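Local coordinates for protein N5-carboxyaminoimidazole ribonucleotide synthetase (Bacillus anthracis, PDB 3R5H) that probably catalyses the ATP-dependent carboxylation of 5-aminoimidazole ribonucleotide to N5-carboxyaminoimidazole ribonucleotide in purine biosynthesis, at residues G18-G23 against D77-E82. Sequence-based numbering, arbitrary orientation.
Sequences GIIGGG and DVVTYE. With AIR (5-aminoimidazole ribonucleotide), chain D.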
loop_
_atom_site.group_PDB
_atom_site.type_symbol
_atom_site.label_atom_id
_atom_site.label_comp_id
_atom_site.label_asym_id
_atom_site.label_seq_id
_atom_site.Cartn_x
_atom_site.Cartn_y
_atom_site.Cartn_z
ATOM N N GLY A 18 12.539 14.088 -3.562
ATOM C CA GLY A 18 13.922 13.614 -3.595
ATOM C C GLY A 18 14.266 12.899 -2.297
ATOM O O GLY A 18 14.010 13.419 -1.214
ATOM N N ILE A 19 14.801 11.685 -2.406
ATOM C CA ILE A 19 15.172 10.897 -1.229
ATOM C C ILE A 19 16.682 10.655 -1.191
ATOM O O ILE A 19 17.278 10.191 -2.176
ATOM C CB ILE A 19 14.431 9.540 -1.193
ATOM C CG1 ILE A 19 12.902 9.767 -1.215
ATOM C CG2 ILE A 19 14.871 8.709 0.056
ATOM C CD1 ILE A 19 12.071 8.496 -1.472
ATOM N N ILE A 20 17.296 10.978 -0.054
ATOM C CA ILE A 20 18.714 10.679 0.172
ATOM C C ILE A 20 18.840 9.333 0.855
ATOM O O ILE A 20 18.510 9.190 2.031
ATOM C CB ILE A 20 19.424 11.796 1.010
ATOM C CG1 ILE A 20 19.357 13.125 0.264
ATOM C CG2 ILE A 20 20.877 11.412 1.316
ATOM C CD1 ILE A 20 19.568 14.316 1.133
ATOM N N GLY A 21 19.321 8.350 0.102
ATOM C CA GLY A 21 19.398 6.972 0.557
ATOM C C GLY A 21 18.353 6.116 -0.142
ATOM O O GLY A 21 17.142 6.437 -0.135
ATOM N N GLY A 22 18.801 5.019 -0.740
ATOM C CA GLY A 22 17.899 4.173 -1.532
ATOM C C GLY A 22 17.676 2.767 -0.979
ATOM O O GLY A 22 17.399 1.845 -1.739
ATOM N N GLY A 23 17.790 2.605 0.338
ATOM C CA GLY A 23 17.442 1.339 0.981
ATOM C C GLY A 23 15.921 1.129 1.016
ATOM O O GLY A 23 15.173 1.813 0.316
ATOM N N ASP A 77 11.239 18.908 -5.605
ATOM C CA ASP A 77 10.418 19.954 -5.016
ATOM C C ASP A 77 10.479 19.923 -3.503
ATOM O O ASP A 77 10.222 20.925 -2.834
ATOM C CB ASP A 77 9.003 19.826 -5.541
ATOM C CG ASP A 77 8.946 20.064 -7.039
ATOM O OD1 ASP A 77 8.878 21.240 -7.430
ATOM O OD2 ASP A 77 9.011 19.086 -7.813
ATOM N N VAL A 78 10.853 18.767 -2.978
ATOM C CA VAL A 78 11.075 18.603 -1.557
ATOM C C VAL A 78 12.072 17.466 -1.390
ATOM O O VAL A 78 12.073 16.509 -2.169
ATOM C CB VAL A 78 9.736 18.330 -0.770
ATOM C CG1 VAL A 78 9.072 17.041 -1.227
ATOM C CG2 VAL A 78 9.980 18.296 0.730
ATOM N N VAL A 79 12.927 17.589 -0.382
ATOM C CA VAL A 79 13.938 16.571 -0.115
ATOM C C VAL A 79 13.749 16.003 1.274
ATOM O O VAL A 79 13.439 16.737 2.217
ATOM C CB VAL A 79 15.373 17.115 -0.247
ATOM C CG1 VAL A 79 16.377 16.029 0.150
ATOM C CG2 VAL A 79 15.630 17.606 -1.684
ATOM N N THR A 80 13.924 14.688 1.373
ATOM C CA THR A 80 13.953 13.988 2.640
ATOM C C THR A 80 15.085 12.967 2.585
ATOM O O THR A 80 15.725 12.787 1.560
ATOM C CB THR A 80 12.585 13.301 2.948
ATOM O OG1 THR A 80 12.628 12.670 4.237
ATOM C CG2 THR A 80 12.250 12.261 1.885
ATOM N N TYR A 81 15.318 12.301 3.697
ATOM C CA TYR A 81 16.414 11.372 3.805
ATOM C C TYR A 81 15.902 10.108 4.485
ATOM O O TYR A 81 14.972 10.169 5.297
ATOM C CB TYR A 81 17.557 12.019 4.623
ATOM C CG TYR A 81 17.131 12.399 6.015
ATOM C CD1 TYR A 81 16.681 13.685 6.308
ATOM C CD2 TYR A 81 17.138 11.450 7.040
ATOM C CE1 TYR A 81 16.268 14.020 7.595
ATOM C CE2 TYR A 81 16.718 11.772 8.317
ATOM C CZ TYR A 81 16.287 13.046 8.587
ATOM O OH TYR A 81 15.883 13.333 9.859
ATOM N N GLU A 82 16.506 8.975 4.139
ATOM C CA GLU A 82 16.488 7.793 5.002
ATOM C C GLU A 82 17.876 7.558 5.640
ATOM O O GLU A 82 18.007 6.966 6.717
ATOM C CB GLU A 82 16.023 6.555 4.217
ATOM C CG GLU A 82 16.859 6.253 2.993
ATOM C CD GLU A 82 17.208 4.775 2.853
ATOM O OE1 GLU A 82 16.299 3.927 2.931
ATOM O OE2 GLU A 82 18.396 4.470 2.626
HETATM N N1 AIR D . 18.335 2.001 7.444
HETATM C C2 AIR D . 18.753 3.280 7.547
HETATM N N3 AIR D . 19.103 3.554 8.833
HETATM C C4 AIR D . 18.910 2.446 9.588
HETATM C C5 AIR D . 18.436 1.527 8.677
HETATM N N6 AIR D . 18.101 0.252 9.007
HETATM C "C1'" AIR D . 17.864 1.272 6.230
HETATM C "C2'" AIR D . 17.910 2.192 5.031
HETATM C "C3'" AIR D . 19.272 1.873 4.426
HETATM C "C4'" AIR D . 19.321 0.370 4.597
HETATM O "O4'" AIR D . 18.731 0.173 5.890
HETATM O "O2'" AIR D . 16.823 1.807 4.183
HETATM O "O3'" AIR D . 19.441 2.290 3.066
HETATM C "C5'" AIR D . 20.726 -0.200 4.508
HETATM O "O5'" AIR D . 20.593 -1.564 4.113
HETATM P P AIR D . 21.786 -2.375 3.387
HETATM O O6 AIR D . 22.943 -2.227 4.349
HETATM O O7 AIR D . 21.994 -1.662 2.068
HETATM O O8 AIR D . 21.225 -3.769 3.257
#
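Glu-82 reaches across to the backbone of Gly-23 and at the same time holds the ribose of 5-aminoimidazole ribonucleotide, at the C-terminal edge of a parallel, Rossmann-like sheet in the preATP-grasp domain. Its carboxylate takes the two ribose hydroxyls separately: AIR O2' donates to OE1 of Glu-82 at 2.5 Å, and AIR O3' donates to OE2 of Glu-82, also at 2.5 Å, which is very short. Gly-23 N gives OE2 of Glu-82 a second bond of 3.0 Å from above the carboxylate plane, 46° out of it, while Gly-26 N of helix 24-35 bonds OE1. Two ribose donors and two backbone amides thus fix the rotation of the group.

CG of Glu-82, between the backbone N and the carbonyl carbon (chi1 57°), lies 3.1 Å from Gly-21 O; the bend at chi2 directs the carboxylate to Gly-23 and the ribose. Gly-21, Gly-23 and Gly-26 are consistent with a Rossmann-type GxGxxG turn, in which CA of Gly-23 lies against the ribose, 3.0 Å from AIR O3'.

Behind the site, a ladder of four backbone hydrogen bonds sets the register of strands 16-20 and 78-81, whose short segments run parallel at 25°. Its last rung, Glu-82 N to Ile-20 O (2.9 Å), places the glutamate directly beyond the strand end. Side chains pack on both faces of the sheet. On one, Ile-19 and Thr-80 lie side by side, CG2 of Thr-80 meeting CG1 of Ile-19 at 4.0 Å, while OG1 of Thr-80 bonds OE1 of Gln-102 and NE2 of His-298. On the other, the side chains of Ile-20 and Val-79 cross obliquely, CD1 of Ile-20 lying 3.8 Å from CG1 of Val-79.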